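Local coordinates for argonaute protein (Marinitoga piezophila, PDB 5I4A) that cleaves single-stranded DNA that pairs with short 5'-hydroxyl guide RNAs, in a reaction that prefers manganese over magnesium and may defend against mobile genetic elements, at residues L20-P25 with V51-P56; N40-Q45 with I58-T63; F301-K306 with L378-I383. All coordinates share one frame; numbering follows the deposited sequence.

Interaction 1. Residues L20-P25 with V51-P56; sequences LYFYNP and VWIEIP
Four backbone hydrogen bonds join Leu20-Phe22 to Val51-Ile53 as antiparallel strands. Leu20 pairs with Ile53 and Phe22 with Val51, each by two bonds, from Leu20 N to Ile53 O (2.9 Å) and back, and from Phe22 N to Val51 O (2.7 Å) and back. Three of the acceptors are met almost along the C=O axis. Between these pairs Tyr21 and Trp52 form the non-hydrogen-bonded pair, where Trp52 CA comes within 3.1 Å of Leu20 O in a CA-H...O contact.

The aromatic contact lies on the face of Tyr21 and Trp52. Trp52 CB sits over the Tyr21 ring, 3.6 Å from Tyr21 CD2, as a CH-pi contact. The crowded chi1 of Trp52 (39°) sets CG between N and C, and the indole lies oblique to the phenol, planes at 47°. Tyr21 OH is hydrogen-bonded to Glu76 OE1.

The other face carries apolar contacts: Ile53 CG2 meets the edge of the Phe22 ring at CE1 (4.0 Å) and also Leu20 CB, while the terminal methyls Leu20 CD1 and Ile55 CD1 touch (4.2 Å). Helix 29-40 packs on this side through Phe32. The arrangement is the central strand pair of the four-stranded antiparallel sheet of this Argonaute's N-terminal domain.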
loop_
_atom_site.group_PDB
_atom_site.type_symbol
_atom_site.label_atom_id
_atom_site.label_comp_id
_atom_site.label_asym_id
_atom_site.label_seq_id
_atom_site.Cartn_x
_atom_site.Cartn_y
_atom_site.Cartn_z
ATOM N N LEU A 20 -14.465 -34.666 8.488
ATOM C CA LEU A 20 -14.750 -36.036 8.088
ATOM C C LEU A 20 -13.451 -36.755 7.751
ATOM O O LEU A 20 -12.482 -36.137 7.307
ATOM C CB LEU A 20 -15.688 -36.070 6.878
ATOM C CG LEU A 20 -16.963 -35.230 6.981
ATOM C CD1 LEU A 20 -17.760 -35.323 5.694
ATOM C CD2 LEU A 20 -17.797 -35.681 8.161
ATOM N N TYR A 21 -13.442 -38.071 7.955
ATOM C CA TYR A 21 -12.249 -38.882 7.767
ATOM C C TYR A 21 -12.500 -39.978 6.742
ATOM O O TYR A 21 -13.618 -40.484 6.605
ATOM C CB TYR A 21 -11.793 -39.509 9.088
ATOM C CG TYR A 21 -11.228 -38.513 10.074
ATOM C CD1 TYR A 21 -12.061 -37.797 10.923
ATOM C CD2 TYR A 21 -9.860 -38.290 10.157
ATOM C CE1 TYR A 21 -11.548 -36.886 11.825
ATOM C CE2 TYR A 21 -9.337 -37.382 11.058
ATOM C CZ TYR A 21 -10.187 -36.685 11.890
ATOM O OH TYR A 21 -9.673 -35.780 12.789
ATOM N N PHE A 22 -11.438 -40.344 6.027
ATOM C CA PHE A 22 -11.482 -41.387 5.014
ATOM C C PHE A 22 -10.204 -42.206 5.097
ATOM O O PHE A 22 -9.147 -41.691 5.474
ATOM C CB PHE A 22 -11.641 -40.799 3.602
ATOM C CG PHE A 22 -12.844 -39.913 3.448
ATOM C CD1 PHE A 22 -12.779 -38.569 3.775
ATOM C CD2 PHE A 22 -14.044 -40.427 2.981
ATOM C CE1 PHE A 22 -13.885 -37.754 3.640
ATOM C CE2 PHE A 22 -15.155 -39.616 2.842
ATOM C CZ PHE A 22 -15.075 -38.279 3.171
ATOM N N TYR A 23 -10.303 -43.486 4.743
ATOM C CA TYR A 23 -9.138 -44.361 4.735
ATOM C C TYR A 23 -9.134 -45.213 3.475
ATOM O O TYR A 23 -10.157 -45.805 3.117
ATOM C CB TYR A 23 -9.095 -45.265 5.972
ATOM C CG TYR A 23 -7.922 -46.214 5.933
ATOM C CD1 TYR A 23 -6.642 -45.771 6.229
ATOM C CD2 TYR A 23 -8.091 -47.544 5.573
ATOM C CE1 TYR A 23 -5.561 -46.626 6.180
ATOM C CE2 TYR A 23 -7.016 -48.408 5.520
ATOM C CZ TYR A 23 -5.753 -47.944 5.824
ATOM O OH TYR A 23 -4.680 -48.799 5.773
ATOM N N ASN A 24 -7.975 -45.285 2.822
ATOM C CA ASN A 24 -7.799 -46.067 1.601
ATOM C C ASN A 24 -6.572 -46.951 1.776
ATOM O O ASN A 24 -5.443 -46.427 1.894
ATOM C CB ASN A 24 -7.652 -45.150 0.385
ATOM C CG ASN A 24 -7.688 -45.904 -0.935
ATOM O OD1 ASN A 24 -7.313 -47.074 -1.013
ATOM N ND2 ASN A 24 -8.136 -45.226 -1.985
ATOM N N PRO A 25 -6.726 -48.280 1.791
ATOM C CA PRO A 25 -5.555 -49.154 1.958
ATOM C C PRO A 25 -4.712 -49.311 0.705
ATOM O O PRO A 25 -3.522 -49.633 0.821
ATOM C CB PRO A 25 -6.180 -50.496 2.363
ATOM C CG PRO A 25 -7.519 -50.480 1.697
ATOM C CD PRO A 25 -7.985 -49.043 1.736
ATOM N N VAL A 51 -6.952 -39.722 5.814
ATOM C CA VAL A 51 -7.162 -38.508 5.033
ATOM C C VAL A 51 -8.451 -37.862 5.519
ATOM O O VAL A 51 -9.460 -38.551 5.710
ATOM C CB VAL A 51 -7.229 -38.816 3.528
ATOM C CG1 VAL A 51 -7.798 -37.633 2.757
ATOM C CG2 VAL A 51 -5.854 -39.189 3.003
ATOM N N TRP A 52 -8.423 -36.546 5.726
ATOM C CA TRP A 52 -9.577 -35.855 6.281
ATOM C C TRP A 52 -9.846 -34.556 5.534
ATOM O O TRP A 52 -9.012 -34.055 4.773
ATOM C CB TRP A 52 -9.407 -35.584 7.784
ATOM C CG TRP A 52 -8.031 -35.175 8.211
ATOM C CD1 TRP A 52 -6.974 -36.000 8.473
ATOM C CD2 TRP A 52 -7.569 -33.842 8.467
ATOM N NE1 TRP A 52 -5.881 -35.263 8.859
ATOM C CE2 TRP A 52 -6.221 -33.936 8.863
ATOM C CE3 TRP A 52 -8.162 -32.578 8.387
ATOM C CZ2 TRP A 52 -5.458 -32.816 9.188
ATOM C CZ3 TRP A 52 -7.401 -31.467 8.705
ATOM C CH2 TRP A 52 -6.064 -31.594 9.098
ATOM N N ILE A 53 -11.042 -34.017 5.766
ATOM C CA ILE A 53 -11.486 -32.768 5.161
ATOM C C ILE A 53 -12.298 -31.998 6.194
ATOM O O ILE A 53 -13.113 -32.578 6.919
ATOM C CB ILE A 53 -12.305 -33.016 3.875
ATOM C CG1 ILE A 53 -12.676 -31.690 3.206
ATOM C CG2 ILE A 53 -13.554 -33.851 4.164
ATOM C CD1 ILE A 53 -13.494 -31.856 1.944
ATOM N N GLU A 54 -12.059 -30.692 6.273
ATOM C CA GLU A 54 -12.789 -29.803 7.169
ATOM C C GLU A 54 -13.718 -28.938 6.328
ATOM O O GLU A 54 -13.260 -28.212 5.438
ATOM C CB GLU A 54 -11.824 -28.950 7.991
ATOM C CG GLU A 54 -11.040 -29.756 9.016
ATOM C CD GLU A 54 -9.717 -29.119 9.393
ATOM O OE1 GLU A 54 -9.309 -28.142 8.731
ATOM O OE2 GLU A 54 -9.081 -29.602 10.353
ATOM N N ILE A 55 -15.017 -29.025 6.602
ATOM C CA ILE A 55 -16.031 -28.387 5.766
ATOM C C ILE A 55 -16.985 -27.603 6.657
ATOM O O ILE A 55 -17.068 -27.845 7.872
ATOM C CB ILE A 55 -16.811 -29.424 4.922
ATOM C CG1 ILE A 55 -17.487 -30.451 5.832
ATOM C CG2 ILE A 55 -15.899 -30.091 3.911
ATOM C CD1 ILE A 55 -18.588 -31.238 5.153
ATOM N N PRO A 56 -17.722 -26.654 6.083
ATOM C CA PRO A 56 -18.825 -26.041 6.827
ATOM C C PRO A 56 -19.918 -27.066 7.077
ATOM O O PRO A 56 -20.040 -28.069 6.372
ATOM C CB PRO A 56 -19.317 -24.921 5.901
ATOM C CG PRO A 56 -18.240 -24.743 4.870
ATOM C CD PRO A 56 -17.577 -26.076 4.736
#

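Interaction 2. Residues N40-Q45 with I58-T63; sequences NNFKFQ and IDFQIT
In the N-terminal domain, the C-terminal end of helix 29-40 and the loop that follows it meet the loop after strand 51-56. The side chain of Asn40 faces the backbone of Thr63 and pairs with both of its polar groups. Thr63 N donates a nearly straight bond to Asn40 OD1 (2.8 Å, 167° at the hydrogen), in the carbonyl plane and on a lone pair. Asn40 ND2 returns a bond to Thr63 O (2.7 Å), which lies somewhat out of the amide plane. A chi1 of -73° puts CG anti to the carbonyl carbon and brings the amide to this backbone. One water donates to Asn40 OD1 (2.5 Å) and to Gln61 O, bridging the amide to the backbone two residues before Thr63.

Aromatic packing continues beside the amide. Phe60 turns its edge to the face of Phe42 in a T-shaped pair, planes at 83°, with Phe60 CE2 4.1 Å from Phe42 CD2. Ile62 CG2 touches the Phe44 ring near its plane, 4.1 Å from CZ, and also lies 3.5 Å from Asn40 OD1. Beneath these rings lie Ile53 and Ile55 of the sheet.

Asn40 OD1 thus accepts two hydrogen bonds, and ND2 donates to Leu36 O as well as to Thr63 O. These four bonds fix which way round the amide is turned, so the amide serves the N-H and C=O of Thr63 much as a neighbouring strand would.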
loop_
_atom_site.group_PDB
_atom_site.type_symbol
_atom_site.label_atom_id
_atom_site.label_comp_id
_atom_site.label_asym_id
_atom_site.label_seq_id
_atom_site.Cartn_x
_atom_site.Cartn_y
_atom_site.Cartn_z
ATOM N N ASN A 40 -12.613 -32.397 -6.047
ATOM C CA ASN A 40 -13.571 -31.629 -5.265
ATOM C C ASN A 40 -13.264 -30.138 -5.240
ATOM O O ASN A 40 -14.039 -29.376 -4.654
ATOM C CB ASN A 40 -13.633 -32.160 -3.828
ATOM C CG ASN A 40 -14.341 -33.497 -3.726
ATOM O OD1 ASN A 40 -15.558 -33.554 -3.550
ATOM N ND2 ASN A 40 -13.580 -34.580 -3.830
ATOM N N ASN A 41 -12.161 -29.708 -5.858
ATOM C CA ASN A 41 -11.724 -28.310 -5.817
ATOM C C ASN A 41 -11.619 -27.814 -4.377
ATOM O O ASN A 41 -11.942 -26.667 -4.065
ATOM C CB ASN A 41 -12.655 -27.411 -6.635
ATOM C CG ASN A 41 -12.422 -27.533 -8.126
ATOM O OD1 ASN A 41 -11.281 -27.593 -8.582
ATOM N ND2 ASN A 41 -13.505 -27.574 -8.894
ATOM N N PHE A 42 -11.160 -28.695 -3.493
ATOM C CA PHE A 42 -11.168 -28.421 -2.058
ATOM C C PHE A 42 -10.092 -29.279 -1.417
ATOM O O PHE A 42 -10.148 -30.509 -1.516
ATOM C CB PHE A 42 -12.543 -28.727 -1.460
ATOM C CG PHE A 42 -12.740 -28.183 -0.076
ATOM C CD1 PHE A 42 -12.130 -28.782 1.013
ATOM C CD2 PHE A 42 -13.550 -27.079 0.138
ATOM C CE1 PHE A 42 -12.313 -28.285 2.287
ATOM C CE2 PHE A 42 -13.738 -26.579 1.413
ATOM C CZ PHE A 42 -13.119 -27.183 2.488
ATOM N N LYS A 43 -9.133 -28.643 -0.751
ATOM C CA LYS A 43 -7.947 -29.352 -0.291
ATOM C C LYS A 43 -8.286 -30.321 0.836
ATOM O O LYS A 43 -8.884 -29.936 1.847
ATOM C CB LYS A 43 -6.883 -28.359 0.172
ATOM C CG LYS A 43 -5.506 -28.977 0.370
ATOM C CD LYS A 43 -4.413 -27.920 0.339
ATOM C CE LYS A 43 -3.049 -28.543 0.077
ATOM N NZ LYS A 43 -2.027 -27.503 -0.237
ATOM N N PHE A 44 -7.908 -31.583 0.648
ATOM C CA PHE A 44 -7.895 -32.583 1.705
ATOM C C PHE A 44 -6.521 -32.607 2.362
ATOM O O PHE A 44 -5.500 -32.364 1.714
ATOM C CB PHE A 44 -8.209 -33.977 1.153
ATOM C CG PHE A 44 -9.659 -34.205 0.820
ATOM C CD1 PHE A 44 -10.277 -33.490 -0.193
ATOM C CD2 PHE A 44 -10.392 -35.167 1.498
ATOM C CE1 PHE A 44 -11.606 -33.709 -0.505
ATOM C CE2 PHE A 44 -11.724 -35.393 1.188
ATOM C CZ PHE A 44 -12.331 -34.666 0.186
ATOM N N GLN A 45 -6.498 -32.912 3.655
ATOM C CA GLN A 45 -5.251 -33.129 4.371
ATOM C C GLN A 45 -5.077 -34.618 4.648
ATOM O O GLN A 45 -6.035 -35.395 4.613
ATOM C CB GLN A 45 -5.215 -32.323 5.676
ATOM C CG GLN A 45 -3.841 -32.246 6.337
ATOM C CD GLN A 45 -2.754 -31.772 5.394
ATOM O OE1 GLN A 45 -2.923 -30.785 4.678
ATOM N NE2 GLN A 45 -1.629 -32.480 5.385
ATOM N N ILE A 58 -22.780 -27.772 6.260
ATOM C CA ILE A 58 -23.792 -27.653 5.222
ATOM C C ILE A 58 -23.736 -28.904 4.358
ATOM O O ILE A 58 -22.835 -29.735 4.487
ATOM C CB ILE A 58 -23.606 -26.380 4.365
ATOM C CG1 ILE A 58 -22.133 -26.176 3.997
ATOM C CG2 ILE A 58 -24.144 -25.162 5.104
ATOM C CD1 ILE A 58 -21.698 -26.860 2.713
ATOM N N ASP A 59 -24.719 -29.034 3.472
ATOM C CA ASP A 59 -24.728 -30.160 2.549
ATOM C C ASP A 59 -23.535 -30.058 1.610
ATOM O O ASP A 59 -23.364 -29.056 0.909
ATOM C CB ASP A 59 -26.032 -30.201 1.759
ATOM C CG ASP A 59 -26.324 -31.579 1.199
ATOM O OD1 ASP A 59 -26.407 -32.539 1.995
ATOM O OD2 ASP A 59 -26.453 -31.706 -0.037
ATOM N N PHE A 60 -22.706 -31.098 1.610
ATOM C CA PHE A 60 -21.435 -31.101 0.888
ATOM C C PHE A 60 -21.287 -32.489 0.272
ATOM O O PHE A 60 -20.927 -33.446 0.966
ATOM C CB PHE A 60 -20.280 -30.769 1.827
ATOM C CG PHE A 60 -18.979 -30.480 1.127
ATOM C CD1 PHE A 60 -18.320 -31.468 0.414
ATOM C CD2 PHE A 60 -18.398 -29.226 1.211
ATOM C CE1 PHE A 60 -17.122 -31.205 -0.221
ATOM C CE2 PHE A 60 -17.197 -28.959 0.580
ATOM C CZ PHE A 60 -16.560 -29.954 -0.137
ATOM N N GLN A 61 -21.560 -32.594 -1.026
ATOM C CA GLN A 61 -21.507 -33.870 -1.732
ATOM C C GLN A 61 -20.096 -34.069 -2.277
ATOM O O GLN A 61 -19.663 -33.348 -3.182
ATOM C CB GLN A 61 -22.547 -33.907 -2.847
ATOM C CG GLN A 61 -23.980 -33.701 -2.368
ATOM C CD GLN A 61 -24.561 -34.929 -1.688
ATOM O OE1 GLN A 61 -24.323 -35.172 -0.505
ATOM N NE2 GLN A 61 -25.332 -35.709 -2.439
ATOM N N ILE A 62 -19.383 -35.050 -1.730
ATOM C CA ILE A 62 -17.994 -35.293 -2.104
ATOM C C ILE A 62 -17.938 -36.152 -3.362
ATOM O O ILE A 62 -18.772 -37.035 -3.586
ATOM C CB ILE A 62 -17.231 -35.940 -0.930
ATOM C CG1 ILE A 62 -17.241 -35.004 0.280
ATOM C CG2 ILE A 62 -15.796 -36.274 -1.318
ATOM C CD1 ILE A 62 -16.556 -35.574 1.503
ATOM N N THR A 63 -16.940 -35.877 -4.196
ATOM C CA THR A 63 -16.691 -36.597 -5.440
ATOM C C THR A 63 -15.400 -37.415 -5.290
ATOM O O THR A 63 -14.444 -36.938 -4.685
ATOM C CB THR A 63 -16.585 -35.596 -6.627
ATOM O OG1 THR A 63 -17.874 -35.025 -6.889
ATOM C CG2 THR A 63 -16.050 -36.244 -7.895
HETATM O O HOH W 1 -17.426 -32.043 -4.328
#

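Interaction 3. Residues F301-K306 with L378-I383; sequences FFSSKK and LLDKYI. With nucleotides of chain B.
Two neighbouring parallel strands of the Mid-domain sheet, 295-302 and 374-379, end side by side here, and the loop beyond the second receives the first nucleotide of the guide RNA. The tight part is at the strand ends. Leu378 N donates to Phe301 O (3.0 Å), nearly straight at 173° and almost along the C=O axis. Phe302 and Leu378 run side by side in the same direction: both methyls of the leucine lie against the Phe302 ring, and Leu378 CD2 lies 3.6 Å from Phe302 CE2. In both residues CG is anti to the carbonyl carbon, which sends the two side chains the same way.

Past the strands the backbones part, and a single side-chain hydrogen bond joins them: Ser303 OG donates to Asp380 OD2 (2.7 Å), approaching from above the carboxylate plane. The other oxygen, Asp380 OD1, meets Lys404 and Gln307, which would favour a charged carboxylate. Ser304 OG caps helix 305-310 at Gln307 N, and Lys305 and Lys306 lie on the exposed side.

Farther along, the loop, exposed at Lys381 and Tyr382, takes no part in the strand contact and faces U1 of chain B instead. Tyr382 lays one ring face against the uracil, with N3 of U1 offset toward the ring's rim and 3.4 Å from Tyr382 CZ, and also packs on a cytosine base of the bound RNA. Ile383 pairs with the base edge through its backbone: its N donates to O2 of U1 at 2.9 Å and 178°, and its O accepts from N3 of the same base at 2.8 Å.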
loop_
_atom_site.group_PDB
_atom_site.type_symbol
_atom_site.label_atom_id
_atom_site.label_comp_id
_atom_site.label_asym_id
_atom_site.label_seq_id
_atom_site.Cartn_x
_atom_site.Cartn_y
_atom_site.Cartn_z
ATOM N N PHE A 301 23.826 20.992 -9.517
ATOM C CA PHE A 301 24.647 19.905 -10.041
ATOM C C PHE A 301 24.110 19.495 -11.404
ATOM O O PHE A 301 22.931 19.148 -11.532
ATOM C CB PHE A 301 24.663 18.702 -9.092
ATOM C CG PHE A 301 25.475 18.919 -7.846
ATOM C CD1 PHE A 301 24.899 19.476 -6.717
ATOM C CD2 PHE A 301 26.813 18.566 -7.806
ATOM C CE1 PHE A 301 25.647 19.678 -5.566
ATOM C CE2 PHE A 301 27.563 18.765 -6.663
ATOM C CZ PHE A 301 26.982 19.324 -5.544
ATOM N N PHE A 302 24.973 19.525 -12.413
ATOM C CA PHE A 302 24.610 19.136 -13.765
ATOM C C PHE A 302 25.390 17.892 -14.167
ATOM O O PHE A 302 26.520 17.677 -13.719
ATOM C CB PHE A 302 24.878 20.266 -14.763
ATOM C CG PHE A 302 24.158 21.544 -14.439
ATOM C CD1 PHE A 302 24.726 22.479 -13.589
ATOM C CD2 PHE A 302 22.921 21.819 -14.993
ATOM C CE1 PHE A 302 24.070 23.651 -13.293
ATOM C CE2 PHE A 302 22.262 22.993 -14.699
ATOM C CZ PHE A 302 22.838 23.909 -13.846
ATOM N N SER A 303 24.778 17.071 -15.022
ATOM C CA SER A 303 25.432 15.843 -15.456
ATOM C C SER A 303 26.533 16.105 -16.477
ATOM O O SER A 303 27.370 15.224 -16.705
ATOM C CB SER A 303 24.399 14.872 -16.028
ATOM O OG SER A 303 23.794 15.397 -17.197
ATOM N N SER A 304 26.555 17.289 -17.088
ATOM C CA SER A 304 27.559 17.642 -18.085
ATOM C C SER A 304 27.433 19.125 -18.394
ATOM O O SER A 304 26.419 19.758 -18.086
ATOM C CB SER A 304 27.399 16.821 -19.369
ATOM O OG SER A 304 26.141 17.071 -19.977
ATOM N N LYS A 305 28.488 19.674 -19.003
ATOM C CA LYS A 305 28.394 21.020 -19.557
ATOM C C LYS A 305 27.278 21.102 -20.591
ATOM O O LYS A 305 26.546 22.097 -20.650
ATOM C CB LYS A 305 29.730 21.433 -20.177
ATOM C CG LYS A 305 30.832 21.724 -19.171
ATOM C CD LYS A 305 30.533 22.975 -18.360
ATOM C CE LYS A 305 31.715 23.363 -17.481
ATOM N NZ LYS A 305 31.483 24.656 -16.775
ATOM N N LYS A 306 27.123 20.054 -21.405
ATOM C CA LYS A 306 26.084 20.058 -22.431
ATOM C C LYS A 306 24.701 20.209 -21.811
ATOM O O LYS A 306 23.893 21.028 -22.264
ATOM C CB LYS A 306 26.153 18.778 -23.266
ATOM C CG LYS A 306 25.175 18.769 -24.432
ATOM C CD LYS A 306 24.587 17.386 -24.663
ATOM C CE LYS A 306 25.275 16.665 -25.808
ATOM N NZ LYS A 306 24.647 15.341 -26.078
ATOM N N LEU A 378 20.177 18.038 -11.601
ATOM C CA LEU A 378 19.416 17.864 -12.830
ATOM C C LEU A 378 19.629 16.458 -13.373
ATOM O O LEU A 378 20.763 16.063 -13.672
ATOM C CB LEU A 378 19.822 18.912 -13.865
ATOM C CG LEU A 378 19.250 20.319 -13.685
ATOM C CD1 LEU A 378 19.986 21.091 -12.596
ATOM C CD2 LEU A 378 19.285 21.071 -15.008
ATOM N N LEU A 379 18.541 15.703 -13.491
ATOM C CA LEU A 379 18.565 14.362 -14.054
ATOM C C LEU A 379 18.209 14.426 -15.532
ATOM O O LEU A 379 17.260 15.112 -15.920
ATOM C CB LEU A 379 17.585 13.444 -13.321
ATOM C CG LEU A 379 17.628 13.410 -11.791
ATOM C CD1 LEU A 379 16.525 12.520 -11.247
ATOM C CD2 LEU A 379 18.989 12.949 -11.283
ATOM N N ASP A 380 18.975 13.707 -16.355
ATOM C CA ASP A 380 18.699 13.681 -17.788
ATOM C C ASP A 380 17.406 12.941 -18.102
ATOM O O ASP A 380 16.706 13.292 -19.057
ATOM C CB ASP A 380 19.869 13.040 -18.531
ATOM C CG ASP A 380 21.080 13.945 -18.594
ATOM O OD1 ASP A 380 20.919 15.123 -18.973
ATOM O OD2 ASP A 380 22.188 13.480 -18.252
ATOM N N LYS A 381 17.072 11.930 -17.307
ATOM C CA LYS A 381 15.878 11.124 -17.514
ATOM C C LYS A 381 15.526 10.474 -16.186
ATOM O O LYS A 381 16.317 10.488 -15.239
ATOM C CB LYS A 381 16.104 10.067 -18.598
ATOM C CG LYS A 381 17.301 9.175 -18.309
ATOM C CD LYS A 381 17.384 7.997 -19.261
ATOM C CE LYS A 381 18.495 7.045 -18.837
ATOM N NZ LYS A 381 18.296 6.551 -17.444
ATOM N N TYR A 382 14.329 9.895 -16.124
ATOM C CA TYR A 382 13.942 9.151 -14.934
ATOM C C TYR A 382 14.903 7.987 -14.728
ATOM O O TYR A 382 15.166 7.211 -15.651
ATOM C CB TYR A 382 12.505 8.645 -15.054
ATOM C CG TYR A 382 11.911 8.188 -13.738
ATOM C CD1 TYR A 382 11.321 9.099 -12.868
ATOM C CD2 TYR A 382 11.938 6.850 -13.365
ATOM C CE1 TYR A 382 10.777 8.691 -11.665
ATOM C CE2 TYR A 382 11.395 6.433 -12.163
ATOM C CZ TYR A 382 10.817 7.357 -11.317
ATOM O OH TYR A 382 10.275 6.948 -10.119
ATOM N N ILE A 383 15.447 7.884 -13.520
ATOM C CA ILE A 383 16.483 6.909 -13.206
ATOM C C ILE A 383 15.834 5.678 -12.592
ATOM O O ILE A 383 15.098 5.781 -11.602
ATOM C CB ILE A 383 17.538 7.511 -12.263
ATOM C CG1 ILE A 383 18.262 8.663 -12.960
ATOM C CG2 ILE A 383 18.526 6.449 -11.817
ATOM C CD1 ILE A 383 19.205 9.419 -12.060
ATOM O "O5'" U B 1 11.698 12.130 -6.539
ATOM C "C5'" U B 1 12.667 13.142 -6.790
ATOM C "C4'" U B 1 13.022 13.232 -8.255
ATOM O "O4'" U B 1 13.785 12.056 -8.634
ATOM C "C3'" U B 1 11.837 13.310 -9.215
ATOM O "O3'" U B 1 12.137 14.200 -10.290
ATOM C "C2'" U B 1 11.715 11.883 -9.743
ATOM O "O2'" U B 1 11.157 11.787 -11.037
ATOM C "C1'" U B 1 13.165 11.404 -9.726
ATOM N N1 U B 1 13.283 9.957 -9.503
ATOM C C2 U B 1 13.963 9.173 -10.416
ATOM O O2 U B 1 14.491 9.625 -11.419
ATOM N N3 U B 1 14.005 7.834 -10.105
ATOM C C4 U B 1 13.441 7.219 -9.000
ATOM O O4 U B 1 13.557 6.004 -8.848
ATOM C C5 U B 1 12.754 8.100 -8.109
ATOM C C6 U B 1 12.700 9.404 -8.389
#

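Overall arrangement
Interactions 1 and 2 belong to one unit, the N-terminal domain, with centres 9 Å apart. Their segments alternate along the chain, 20-25, 40-45, 51-56 and 58-63, so the loop after helix 29-40 and the loop after strand 51-56 fold back on one sheet. They touch directly: Trp52 N is probably hydrogen-bonded to Gln45 O (2.9 Å), and Phe42 packs on Ile53. Interaction 3 follows much later in sequence, in the parallel sheet of the Mid domain, its centre about 66 Å from that of interaction 1 and on the opposite side of the chain's centre. The three contacts therefore sample both lobes, the PAZ lobe and the PIWI lobe, where U1 of the guide is bound.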